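PDB 3RD5: Mypaa.01249.c from Mycobacterium paratuberculosis, which probably catalyses a redox reaction as a member of the short-chain dehydrogenase/reductase family. Local coordinates for residues R17-G23 with A41-V47; T32-L36 with Q234-A238; S138-H142 with H196-T202; L170-L174 with R264-A268. All coordinates share one frame; numbering follows the deposited sequence.

Interaction 1: residues R17-G23 with A41-V47; sequences RTVVITG and ATVIMAV
With chi1 at -61° and chi2 extended, Ile44 carries CD1 to Thr18, whose CG2 stands anti to its own backbone N; the two methyls meet at 3.9 Å, the side chains crossing obliquely. Next to them, CD1 of Ile44 also faces Val20 CG2. On the opposite face of the sheet, with Val19 and Met45, Val43 holds CG1 anti to its N (chi1 179°) and sets it 3.7 Å from Ile21 CD1, a distance good for only one of two Ile21 conformers. The backbones run parallel, 18° apart with axes 4.7 Å distant, and six hydrogen bonds join them, from Thr42 N to Arg17 O (2.8 Å) through to Gly23 N on Ala46 O (3.0 Å). This is the first beta-alpha-beta unit of the Rossmann fold: helix 27-38 makes the crossover, its Ala33 covering Ile21 and Val43, while Phe80 of helix 74-82 lies against Val20, Ile44 and Ala46. Thr22 and Gly23 open the TGxxxGxG signature of the family, which shapes the dinucleotide site in relatives. Thr22 OG1 is engaged by His119 and by the backbone N of Ala94. At that end one water donates to Gly23 O and to Ala46 O, at 2.8 Å from each oxygen.

Interaction 2: residues T32-L36 with Q234-A238; sequences TAREL and QTLYA
Glu35 lays its CB and CG against Leu236 CD1 and then, bent at chi2 (-71°), turns its carboxylate away to the edge of the Arg34 guanidinium. OE2 of Glu35 sits in the guanidinium plane, 2.9 Å from Arg34 NH2, while Arg34 meets OE2 on its anti side, 22° out of the carboxylate plane. Each group has a second charged partner: Arg34 NH2 pairs with Asp229 of helix 226-240, and Glu35 OE1 with Arg38. The setting is one face of the Rossmann sheet, where helices 27-38 and 226-240 pack side by side, the axes of 32-36 and 234-238 passing 10.3 Å apart at 48°. Leu236 is the principal wedge. Its CD1 takes the Glu35 methylenes, with Glu35 CB at 3.7 Å, and its CD2 reaches Leu36 CG at 3.6 Å and Thr32 CG2 at 3.9 Å. On the side facing Ile91 of strand 87-92, the Thr32 and Thr235 side chains cross at about a right angle, CG2 to CG2. No direct hydrogen bond joins 32-36 to 234-238, but a water links the hydroxyls, donating to Thr32 OG1, which also bonds to Leu28 O, and lying 2.7 Å from Thr235 OG1.

Interaction 3: residues S138-H142 with H196-T202; sequences SSMAH and HPGYSHT
Met140 follows a bent path along 196-202. Its CB touches Thr202 CG2 at 4.0 Å. From there CG, held beside the backbone N by chi1 of -71°, comes within 3.6 Å of His196 CE1, approaching the imidazole obliquely. SD comes next to the same CE1 corner, 4.4 Å from the ring centroid and 43° off the normal, a slanted Met-aromatic contact. The histidine is also fixed by a water, which takes the N-H of Met140, donates to Gly198 O and lies 2.9 Å from His196 ND1; three groups of both segments thus share one water. Beside the methionine, Ser139 does two jobs. With OG anti to its backbone N, it donates a short 2.5 Å bond to His201 O, nearly in line with that carbonyl, and accepts from Ala141 N in an ST turn at 2.9 Å, fixing the rotation of the hydroxyl. Ser139 O is in turn gripped from opposite faces of its plane by His142 N and His142 ND1. Pro197 and Gly198 form the PG pair that follows the sixth strand in classical members of this family, and Gly198 has a positive phi of 81°, a conformation glycine adopts readily. Both segments leave the C-terminal ends of adjacent parallel strands, 133-137 and 191-195. Ser138 OG bonds to Lys169 O and Ala141 touches Tyr165, tying the pair to helix 161-185, whose Tyr165 and Lys169 fit the YxxxK pattern of the family, while Phe248 of strand 248-251 meets the His196 ring.

Interaction 4: residues L170-L174 with R264-A268; sequences LANLL and RSRRA
A single water ties the Leu173 carbonyl to the Arg264-Ala268 turn: it donates to Ala268 O at 2.7 Å, donates weakly to Leu173 O, and accepts from Arg264 NH1 at 2.9 Å, lying in the guanidinium plane at its edge. The same Arg264 NH1 forms a salt bridge with Asp246, so two partners hold the head of this arginine. Its CB, meanwhile, rests on Leu173 CD1. What remains is van der Waals packing by leucines. Leu170 has CG anti to the backbone N (chi1 174°), which sends CD1 out from helix 161-185 over the start of the 3-10 turn, 3.6 Å from Ala268 CA and 3.7 Å from Ala268 CB. One helical turn on, Leu174 CD2 lies against two carbonyl oxygens, with Ala268 O at 3.5 Å, and Leu173 CB is the second neighbour of the Ala268 methyl. The turn is shaped by its own serine: Ser265 OG accepts from Ala268 N at 3.0 Å, an ST motif. Elsewhere on the turn, Arg266 N and Arg267 N bind the sulfonate of a HEPES molecule that probably came from the crystallisation liquor, and Arg267 NE bonds to Gly145 O. With no direct hydrogen bond between the segments, packing of three leucines against the 264-268 turn, centred on Ala268, carries the fit, and polar coupling passes through the water, which satisfies the buried Ala268 carbonyl.

Interaction 1 pairs the two strands of the first beta-alpha-beta unit of the mixed, mainly parallel sheet, and interaction 2 lies on its helix, 27-38, with centres about 11 Å apart and Ala33 packed against Ile21 and Met45. Interactions 3 and 4, whose centres are about 12 Å apart, sit across the chain's centre from interaction 1; they touch where His142 NE2 meets Ser265 N, probably through a hydrogen bond, and where His142 packs on Leu173. Interaction 2 brackets interaction 3 in sequence, reaches it through Gln234, and crosses interaction 4. Late segments 234-238 and 264-268 thereby return to early and central elements, binding the C-terminal part of the chain to the Rossmann core.

Interaction 1: residues R17-G23 with A41-V47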
loop_
_atom_site.group_PDB
_atom_site.type_symbol
_atom_site.label_atom_id
_atom_site.label_comp_id
_atom_site.label_asym_id
_atom_site.label_seq_id
_atom_site.Cartn_x
_atom_site.Cartn_y
_atom_site.Cartn_z
ATOM N N ARG A 17 -6.927 18.732 -1.666
ATOM C CA ARG A 17 -5.988 17.767 -1.103
ATOM C C ARG A 17 -5.450 16.870 -2.219
ATOM O O ARG A 17 -6.173 16.531 -3.127
ATOM C CB ARG A 17 -6.626 16.909 0.001
ATOM C CG ARG A 17 -7.242 17.748 1.114
ATOM C CD ARG A 17 -7.740 16.873 2.268
ATOM N NE ARG A 17 -6.572 16.521 3.042
ATOM C CZ ARG A 17 -6.430 15.397 3.726
ATOM N NH1 ARG A 17 -7.426 14.500 3.782
ATOM N NH2 ARG A 17 -5.288 15.198 4.385
ATOM N N THR A 18 -4.192 16.484 -2.134
ATOM C CA THR A 18 -3.520 15.662 -3.140
ATOM C C THR A 18 -3.297 14.278 -2.568
ATOM O O THR A 18 -2.777 14.094 -1.452
ATOM C CB THR A 18 -2.190 16.279 -3.561
ATOM O OG1 THR A 18 -2.439 17.564 -4.182
ATOM C CG2 THR A 18 -1.405 15.365 -4.541
ATOM N N VAL A 19 -3.696 13.264 -3.343
ATOM C CA VAL A 19 -3.575 11.861 -2.964
ATOM C C VAL A 19 -2.785 11.139 -4.039
ATOM O O VAL A 19 -3.188 11.134 -5.212
ATOM C CB VAL A 19 -4.945 11.194 -2.793
ATOM C CG1 VAL A 19 -4.762 9.733 -2.363
ATOM C CG2 VAL A 19 -5.811 11.977 -1.762
ATOM N N VAL A 20 -1.662 10.522 -3.679
ATOM C CA VAL A 20 -0.911 9.667 -4.575
ATOM C C VAL A 20 -1.356 8.254 -4.361
ATOM O O VAL A 20 -1.373 7.808 -3.197
ATOM C CB VAL A 20 0.618 9.775 -4.323
ATOM C CG1 VAL A 20 1.401 8.759 -5.179
ATOM C CG2 VAL A 20 1.098 11.192 -4.642
ATOM N N ILE A 21 -1.690 7.524 -5.424
ATOM C CA ILE A 21 -2.175 6.132 -5.347
ATOM C C ILE A 21 -1.360 5.283 -6.294
ATOM O O ILE A 21 -1.369 5.544 -7.502
ATOM C CB ILE A 21 -3.691 5.993 -5.764
ATOM C CG1 ILE A 21 -4.568 6.970 -4.972
ATOM C CG2 ILE A 21 -4.167 4.519 -5.566
ATOM C CD1 ILE A 21 -6.071 6.873 -5.326
ATOM N N THR A 22 -0.686 4.246 -5.799
ATOM C CA THR A 22 -0.029 3.315 -6.702
ATOM C C THR A 22 -1.064 2.336 -7.243
ATOM O O THR A 22 -1.968 1.896 -6.511
ATOM C CB THR A 22 1.121 2.585 -6.041
ATOM O OG1 THR A 22 0.618 1.762 -4.977
ATOM C CG2 THR A 22 2.185 3.579 -5.455
ATOM N N GLY A 23 -0.963 2.016 -8.527
ATOM C CA GLY A 23 -1.945 1.101 -9.104
ATOM C C GLY A 23 -1.384 0.036 -9.932
ATOM O O GLY A 23 -0.267 0.124 -10.400
ATOM N N ALA A 41 -10.605 15.532 -4.558
ATOM C CA ALA A 41 -9.152 15.317 -4.452
ATOM C C ALA A 41 -8.448 15.516 -5.781
ATOM O O ALA A 41 -8.982 15.187 -6.845
ATOM C CB ALA A 41 -8.817 13.900 -3.976
ATOM N N THR A 42 -7.208 15.998 -5.721
ATOM C CA THR A 42 -6.284 15.915 -6.848
ATOM C C THR A 42 -5.578 14.572 -6.694
ATOM O O THR A 42 -4.757 14.403 -5.801
ATOM C CB THR A 42 -5.277 17.067 -6.843
ATOM O OG1 THR A 42 -5.987 18.319 -7.018
ATOM C CG2 THR A 42 -4.273 16.908 -7.967
ATOM N N VAL A 43 -5.911 13.617 -7.560
ATOM C CA VAL A 43 -5.374 12.251 -7.472
ATOM C C VAL A 43 -4.268 12.059 -8.495
ATOM O O VAL A 43 -4.427 12.457 -9.661
ATOM C CB VAL A 43 -6.459 11.184 -7.697
ATOM C CG1 VAL A 43 -5.861 9.773 -7.615
ATOM C CG2 VAL A 43 -7.612 11.334 -6.691
ATOM N N ILE A 44 -3.137 11.536 -8.051
ATOM C CA ILE A 44 -2.026 11.152 -8.925
ATOM C C ILE A 44 -1.954 9.626 -8.899
ATOM O O ILE A 44 -1.595 9.041 -7.860
ATOM C CB ILE A 44 -0.710 11.768 -8.455
ATOM C CG1 ILE A 44 -0.794 13.296 -8.480
ATOM C CG2 ILE A 44 0.462 11.269 -9.315
ATOM C CD1 ILE A 44 0.343 13.984 -7.716
ATOM N N MET A 45 -2.365 8.992 -10.001
ATOM C CA MET A 45 -2.314 7.549 -10.136
ATOM C C MET A 45 -0.988 7.187 -10.758
ATOM O O MET A 45 -0.669 7.627 -11.866
ATOM C CB MET A 45 -3.442 7.042 -11.032
ATOM C CG MET A 45 -3.352 5.591 -11.394
ATOM S SD MET A 45 -3.656 4.592 -9.970
ATOM C CE MET A 45 -4.967 5.717 -9.350
ATOM N N ALA A 46 -0.218 6.365 -10.059
ATOM C CA ALA A 46 1.155 6.021 -10.441
ATOM C C ALA A 46 1.184 4.561 -10.856
ATOM O O ALA A 46 0.996 3.670 -10.018
ATOM C CB ALA A 46 2.070 6.302 -9.256
ATOM N N VAL A 47 1.359 4.317 -12.168
ATOM C CA VAL A 47 1.152 3.005 -12.782
ATOM C C VAL A 47 2.223 2.684 -13.805
ATOM O O VAL A 47 2.840 3.586 -14.366
ATOM C CB VAL A 47 -0.223 2.913 -13.457
ATOM C CG1 VAL A 47 -1.323 3.086 -12.405
ATOM C CG2 VAL A 47 -0.407 3.935 -14.619
HETATM O O HOH W 1 -6.193 19.373 -4.742
HETATM O O HOH W 2 2.177 1.164 -9.434
#

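Interaction 2: residues T32-L36 with Q234-A238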
loop_
_atom_site.group_PDB
_atom_site.type_symbol
_atom_site.label_atom_id
_atom_site.label_comp_id
_atom_site.label_asym_id
_atom_site.label_seq_id
_atom_site.Cartn_x
_atom_site.Cartn_y
_atom_site.Cartn_z
ATOM N N THR A 32 -10.774 3.366 -5.844
ATOM C CA THR A 32 -10.244 4.205 -4.788
ATOM C C THR A 32 -9.999 5.636 -5.353
ATOM O O THR A 32 -10.400 6.626 -4.744
ATOM C CB THR A 32 -8.950 3.627 -4.210
ATOM O OG1 THR A 32 -9.181 2.272 -3.751
ATOM C CG2 THR A 32 -8.466 4.450 -3.041
ATOM N N ALA A 33 -9.371 5.700 -6.526
ATOM C CA ALA A 33 -9.136 6.977 -7.209
ATOM C C ALA A 33 -10.426 7.678 -7.558
ATOM O O ALA A 33 -10.567 8.892 -7.313
ATOM C CB ALA A 33 -8.300 6.747 -8.470
ATOM N N ARG A 34 -11.362 6.926 -8.134
ATOM C CA ARG A 34 -12.653 7.475 -8.590
ATOM C C ARG A 34 -13.377 8.156 -7.428
ATOM O O ARG A 34 -13.909 9.278 -7.575
ATOM C CB ARG A 34 -13.516 6.362 -9.222
ATOM C CG ARG A 34 -14.835 6.816 -9.782
ATOM C CD ARG A 34 -15.720 5.608 -10.112
ATOM N NE ARG A 34 -16.309 5.026 -8.885
ATOM C CZ ARG A 34 -16.769 3.778 -8.763
ATOM N NH1 ARG A 34 -16.699 2.896 -9.769
ATOM N NH2 ARG A 34 -17.325 3.421 -7.625
ATOM N N GLU A 35 -13.471 7.483 -6.274
ATOM C CA GLU A 35 -14.249 8.017 -5.163
ATOM C C GLU A 35 -13.565 9.229 -4.539
ATOM O O GLU A 35 -14.230 10.201 -4.169
ATOM C CB GLU A 35 -14.502 6.946 -4.106
ATOM C CG GLU A 35 -15.357 5.778 -4.583
ATOM C CD GLU A 35 -16.829 6.115 -4.799
ATOM O OE1 GLU A 35 -17.316 7.137 -4.323
ATOM O OE2 GLU A 35 -17.543 5.267 -5.397
ATOM N N LEU A 36 -12.243 9.204 -4.413
ATOM C CA LEU A 36 -11.571 10.387 -3.886
ATOM C C LEU A 36 -11.670 11.597 -4.836
ATOM O O LEU A 36 -11.891 12.750 -4.405
ATOM C CB LEU A 36 -10.098 10.073 -3.579
ATOM C CG LEU A 36 -9.933 9.080 -2.452
ATOM C CD1 LEU A 36 -8.488 8.564 -2.399
ATOM C CD2 LEU A 36 -10.345 9.735 -1.103
ATOM N N GLN A 234 -12.614 -0.219 2.110
ATOM C CA GLN A 234 -11.748 -0.415 3.267
ATOM C C GLN A 234 -10.614 0.615 3.236
ATOM O O GLN A 234 -10.306 1.280 4.248
ATOM C CB GLN A 234 -11.231 -1.851 3.306
ATOM C CG GLN A 234 -12.234 -2.971 2.980
ATOM C CD GLN A 234 -13.524 -2.928 3.750
ATOM O OE1 GLN A 234 -13.526 -2.598 4.956
ATOM N NE2 GLN A 234 -14.647 -3.298 3.069
ATOM N N THR A 235 -9.965 0.734 2.087
ATOM C CA THR A 235 -8.909 1.727 1.896
ATOM C C THR A 235 -9.421 3.156 2.108
ATOM O O THR A 235 -8.757 3.974 2.735
ATOM C CB THR A 235 -8.307 1.620 0.509
ATOM O OG1 THR A 235 -7.834 0.290 0.281
ATOM C CG2 THR A 235 -7.149 2.591 0.321
ATOM N N LEU A 236 -10.608 3.431 1.574
ATOM C CA LEU A 236 -11.190 4.775 1.653
ATOM C C LEU A 236 -11.481 5.203 3.096
ATOM O O LEU A 236 -11.323 6.357 3.464
ATOM C CB LEU A 236 -12.441 4.843 0.757
ATOM C CG LEU A 236 -12.176 4.801 -0.759
ATOM C CD1 LEU A 236 -13.473 4.508 -1.568
ATOM C CD2 LEU A 236 -11.490 6.097 -1.234
ATOM N N TYR A 237 -11.900 4.236 3.925
ATOM C CA TYR A 237 -12.081 4.479 5.351
ATOM C C TYR A 237 -10.729 4.810 6.020
ATOM O O TYR A 237 -10.590 5.821 6.712
ATOM C CB TYR A 237 -12.738 3.253 5.987
ATOM C CG TYR A 237 -13.105 3.352 7.450
ATOM C CD1 TYR A 237 -12.159 3.118 8.425
ATOM C CD2 TYR A 237 -14.403 3.558 7.840
ATOM C CE1 TYR A 237 -12.500 3.076 9.784
ATOM C CE2 TYR A 237 -14.744 3.519 9.192
ATOM C CZ TYR A 237 -13.782 3.273 10.128
ATOM O OH TYR A 237 -14.147 3.231 11.476
ATOM N N ALA A 238 -9.701 4.012 5.747
ATOM C CA ALA A 238 -8.364 4.286 6.284
ATOM C C ALA A 238 -7.793 5.630 5.810
ATOM O O ALA A 238 -7.119 6.319 6.563
ATOM C CB ALA A 238 -7.391 3.151 5.929
HETATM O O HOH W 3 -7.215 0.625 -2.373
#

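Interaction 3: residues S138-H142 with H196-T202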
loop_
_atom_site.group_PDB
_atom_site.type_symbol
_atom_site.label_atom_id
_atom_site.label_comp_id
_atom_site.label_asym_id
_atom_site.label_seq_id
_atom_site.Cartn_x
_atom_site.Cartn_y
_atom_site.Cartn_z
ATOM N N SER A 138 -2.885 -4.327 2.663
ATOM C CA SER A 138 -2.461 -5.690 2.933
ATOM C C SER A 138 -3.562 -6.692 2.563
ATOM O O SER A 138 -4.336 -6.456 1.627
ATOM C CB SER A 138 -1.989 -5.753 4.378
ATOM O OG SER A 138 -1.463 -7.045 4.729
ATOM N N SER A 139 -3.623 -7.834 3.239
ATOM C CA SER A 139 -4.530 -8.902 2.902
ATOM C C SER A 139 -4.687 -9.860 4.062
ATOM O O SER A 139 -3.743 -10.016 4.862
ATOM C CB SER A 139 -3.931 -9.696 1.733
ATOM O OG SER A 139 -4.645 -10.898 1.441
ATOM N N MET A 140 -5.806 -10.579 4.119
ATOM C CA MET A 140 -5.946 -11.751 4.989
ATOM C C MET A 140 -4.841 -12.779 4.766
ATOM O O MET A 140 -4.524 -13.570 5.678
ATOM C CB MET A 140 -7.311 -12.411 4.779
ATOM C CG MET A 140 -8.478 -11.654 5.311
ATOM S SD MET A 140 -8.580 -11.468 7.053
ATOM C CE MET A 140 -8.980 -13.156 7.487
ATOM N N ALA A 141 -4.259 -12.804 3.579
ATOM C CA ALA A 141 -3.150 -13.697 3.293
ATOM C C ALA A 141 -1.938 -13.449 4.151
ATOM O O ALA A 141 -1.039 -14.300 4.198
ATOM C CB ALA A 141 -2.763 -13.639 1.796
ATOM N N HIS A 142 -1.885 -12.343 4.893
ATOM C CA HIS A 142 -0.759 -12.143 5.816
ATOM C C HIS A 142 -0.688 -13.189 6.920
ATOM O O HIS A 142 0.406 -13.431 7.438
ATOM C CB HIS A 142 -0.753 -10.733 6.441
ATOM C CG HIS A 142 -1.575 -10.583 7.700
ATOM N ND1 HIS A 142 -2.901 -10.182 7.703
ATOM C CD2 HIS A 142 -1.231 -10.748 9.005
ATOM C CE1 HIS A 142 -3.319 -10.088 8.956
ATOM N NE2 HIS A 142 -2.333 -10.445 9.768
ATOM N N HIS A 196 -7.237 -3.674 4.324
ATOM C CA HIS A 196 -7.268 -4.801 3.409
ATOM C C HIS A 196 -8.667 -4.981 2.841
ATOM O O HIS A 196 -9.644 -4.644 3.514
ATOM C CB HIS A 196 -6.749 -6.097 4.085
ATOM C CG HIS A 196 -7.730 -6.761 4.983
ATOM N ND1 HIS A 196 -8.591 -7.745 4.531
ATOM C CD2 HIS A 196 -8.008 -6.569 6.294
ATOM C CE1 HIS A 196 -9.348 -8.131 5.541
ATOM N NE2 HIS A 196 -9.035 -7.432 6.628
ATOM N N PRO A 197 -8.757 -5.573 1.630
ATOM C CA PRO A 197 -10.026 -5.497 0.884
ATOM C C PRO A 197 -10.966 -6.647 1.157
ATOM O O PRO A 197 -12.042 -6.692 0.525
ATOM C CB PRO A 197 -9.560 -5.526 -0.575
ATOM C CG PRO A 197 -8.295 -6.316 -0.516
ATOM C CD PRO A 197 -7.614 -5.815 0.719
ATOM N N GLY A 198 -10.624 -7.574 2.046
ATOM C CA GLY A 198 -11.453 -8.766 2.222
ATOM C C GLY A 198 -11.188 -9.829 1.179
ATOM O O GLY A 198 -10.065 -10.042 0.744
ATOM N N TYR A 199 -12.258 -10.491 0.754
ATOM C CA TYR A 199 -12.168 -11.721 -0.023
ATOM C C TYR A 199 -11.417 -11.621 -1.347
ATOM O O TYR A 199 -10.856 -12.612 -1.826
ATOM C CB TYR A 199 -13.588 -12.296 -0.290
ATOM C CG TYR A 199 -14.460 -11.382 -1.138
ATOM C CD1 TYR A 199 -14.427 -11.469 -2.529
ATOM C CD2 TYR A 199 -15.302 -10.448 -0.569
ATOM C CE1 TYR A 199 -15.193 -10.615 -3.317
ATOM C CE2 TYR A 199 -16.071 -9.566 -1.354
ATOM C CZ TYR A 199 -16.019 -9.676 -2.728
ATOM O OH TYR A 199 -16.852 -8.775 -3.457
ATOM N N SER A 200 -11.440 -10.464 -1.986
ATOM C CA SER A 200 -10.860 -10.383 -3.356
ATOM C C SER A 200 -9.402 -10.727 -3.447
ATOM O O SER A 200 -8.950 -11.207 -4.489
ATOM C CB SER A 200 -11.053 -8.987 -3.920
ATOM O OG SER A 200 -10.440 -8.012 -3.161
ATOM N N HIS A 201 -8.666 -10.474 -2.373
ATOM C CA HIS A 201 -7.201 -10.720 -2.373
ATOM C C HIS A 201 -6.838 -11.816 -1.422
ATOM O O HIS A 201 -5.970 -11.703 -0.565
ATOM C CB HIS A 201 -6.472 -9.404 -2.119
ATOM C CG HIS A 201 -6.554 -8.480 -3.289
ATOM N ND1 HIS A 201 -7.719 -7.847 -3.664
ATOM C CD2 HIS A 201 -5.624 -8.125 -4.214
ATOM C CE1 HIS A 201 -7.487 -7.089 -4.721
ATOM N NE2 HIS A 201 -6.219 -7.228 -5.070
ATOM N N THR A 202 -7.455 -12.959 -1.650
ATOM C CA THR A 202 -7.273 -14.131 -0.820
ATOM C C THR A 202 -7.295 -15.351 -1.747
ATOM O O THR A 202 -7.685 -15.260 -2.911
ATOM C CB THR A 202 -8.372 -14.313 0.243
ATOM O OG1 THR A 202 -9.601 -14.663 -0.409
ATOM C CG2 THR A 202 -8.531 -13.065 1.078
HETATM O O HOH W 4 -7.798 -9.454 2.372
#

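Interaction 4: residues L170-L174 with R264-A268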
loop_
_atom_site.group_PDB
_atom_site.type_symbol
_atom_site.label_atom_id
_atom_site.label_comp_id
_atom_site.label_asym_id
_atom_site.label_seq_id
_atom_site.Cartn_x
_atom_site.Cartn_y
_atom_site.Cartn_z
ATOM N N LEU A 170 2.376 -9.714 4.994
ATOM C CA LEU A 170 2.880 -9.565 6.342
ATOM C C LEU A 170 3.877 -8.401 6.419
ATOM O O LEU A 170 3.799 -7.565 7.326
ATOM C CB LEU A 170 3.504 -10.892 6.801
ATOM C CG LEU A 170 4.194 -10.824 8.165
ATOM C CD1 LEU A 170 3.269 -10.392 9.337
ATOM C CD2 LEU A 170 4.865 -12.145 8.498
ATOM N N ALA A 171 4.776 -8.313 5.442
ATOM C CA ALA A 171 5.707 -7.192 5.365
ATOM C C ALA A 171 5.000 -5.840 5.338
ATOM O O ALA A 171 5.406 -4.896 6.011
ATOM C CB ALA A 171 6.663 -7.340 4.179
ATOM N N ASN A 172 3.861 -5.761 4.629
ATOM C CA ASN A 172 3.094 -4.516 4.561
ATOM C C ASN A 172 2.642 -4.058 5.947
ATOM O O ASN A 172 2.617 -2.856 6.253
ATOM C CB ASN A 172 1.823 -4.677 3.715
ATOM C CG ASN A 172 2.037 -4.860 2.216
ATOM O OD1 ASN A 172 1.221 -5.559 1.578
ATOM N ND2 ASN A 172 3.026 -4.188 1.609
ATOM N N LEU A 173 2.267 -5.005 6.805
ATOM C CA LEU A 173 1.840 -4.692 8.171
ATOM C C LEU A 173 3.009 -4.328 9.097
ATOM O O LEU A 173 2.928 -3.370 9.874
ATOM C CB LEU A 173 0.989 -5.843 8.761
ATOM C CG LEU A 173 -0.378 -5.940 8.112
ATOM C CD1 LEU A 173 -1.109 -7.200 8.576
ATOM C CD2 LEU A 173 -1.278 -4.749 8.535
ATOM N N LEU A 174 4.083 -5.112 9.024
ATOM C CA LEU A 174 5.281 -4.818 9.813
ATOM C C LEU A 174 5.865 -3.467 9.411
ATOM O O LEU A 174 6.402 -2.728 10.254
ATOM C CB LEU A 174 6.283 -5.940 9.624
ATOM C CG LEU A 174 5.917 -7.292 10.234
ATOM C CD1 LEU A 174 6.886 -8.368 9.723
ATOM C CD2 LEU A 174 5.916 -7.258 11.775
ATOM N N ARG A 264 -4.866 -8.494 13.664
ATOM C CA ARG A 264 -3.818 -9.004 12.783
ATOM C C ARG A 264 -3.078 -10.163 13.497
ATOM O O ARG A 264 -3.274 -10.410 14.692
ATOM C CB ARG A 264 -2.833 -7.896 12.382
ATOM C CG ARG A 264 -1.971 -7.390 13.524
ATOM C CD ARG A 264 -1.236 -6.112 13.132
ATOM N NE ARG A 264 -2.146 -4.986 13.272
ATOM C CZ ARG A 264 -1.799 -3.699 13.102
ATOM N NH1 ARG A 264 -0.593 -3.368 12.702
ATOM N NH2 ARG A 264 -2.710 -2.778 13.393
ATOM N N SER A 265 -2.231 -10.865 12.755
ATOM C CA SER A 265 -1.568 -12.046 13.266
ATOM C C SER A 265 -0.545 -11.730 14.365
ATOM O O SER A 265 -0.058 -10.598 14.500
ATOM C CB SER A 265 -0.855 -12.790 12.136
ATOM O OG SER A 265 0.329 -12.090 11.746
ATOM N N ARG A 266 -0.203 -12.757 15.137
ATOM C CA ARG A 266 0.806 -12.633 16.162
ATOM C C ARG A 266 2.142 -12.213 15.542
ATOM O O ARG A 266 2.830 -11.346 16.064
ATOM C CB ARG A 266 0.953 -13.945 16.925
ATOM C CG ARG A 266 -0.267 -14.314 17.743
ATOM C CD ARG A 266 -0.124 -15.787 18.202
ATOM N NE ARG A 266 -1.247 -16.218 19.036
ATOM C CZ ARG A 266 -1.701 -17.470 19.136
ATOM N NH1 ARG A 266 -1.152 -18.469 18.432
ATOM N NH2 ARG A 266 -2.729 -17.730 19.945
ATOM N N ARG A 267 2.497 -12.806 14.397
ATOM C CA ARG A 267 3.742 -12.403 13.733
ATOM C C ARG A 267 3.730 -10.956 13.257
ATOM O O ARG A 267 4.753 -10.285 13.245
ATOM C CB ARG A 267 4.096 -13.371 12.604
ATOM C CG ARG A 267 4.563 -14.685 13.157
ATOM C CD ARG A 267 5.201 -15.610 12.133
ATOM N NE ARG A 267 4.248 -16.140 11.181
ATOM C CZ ARG A 267 3.521 -17.253 11.325
ATOM N NH1 ARG A 267 2.739 -17.660 10.324
ATOM N NH2 ARG A 267 3.570 -17.996 12.431
ATOM N N ALA A 268 2.567 -10.444 12.867
ATOM C CA ALA A 268 2.470 -9.024 12.515
ATOM C C ALA A 268 2.642 -8.089 13.701
ATOM O O ALA A 268 2.910 -6.902 13.495
ATOM C CB ALA A 268 1.105 -8.738 11.801
HETATM O O HOH W 5 1.778 -4.899 12.054
#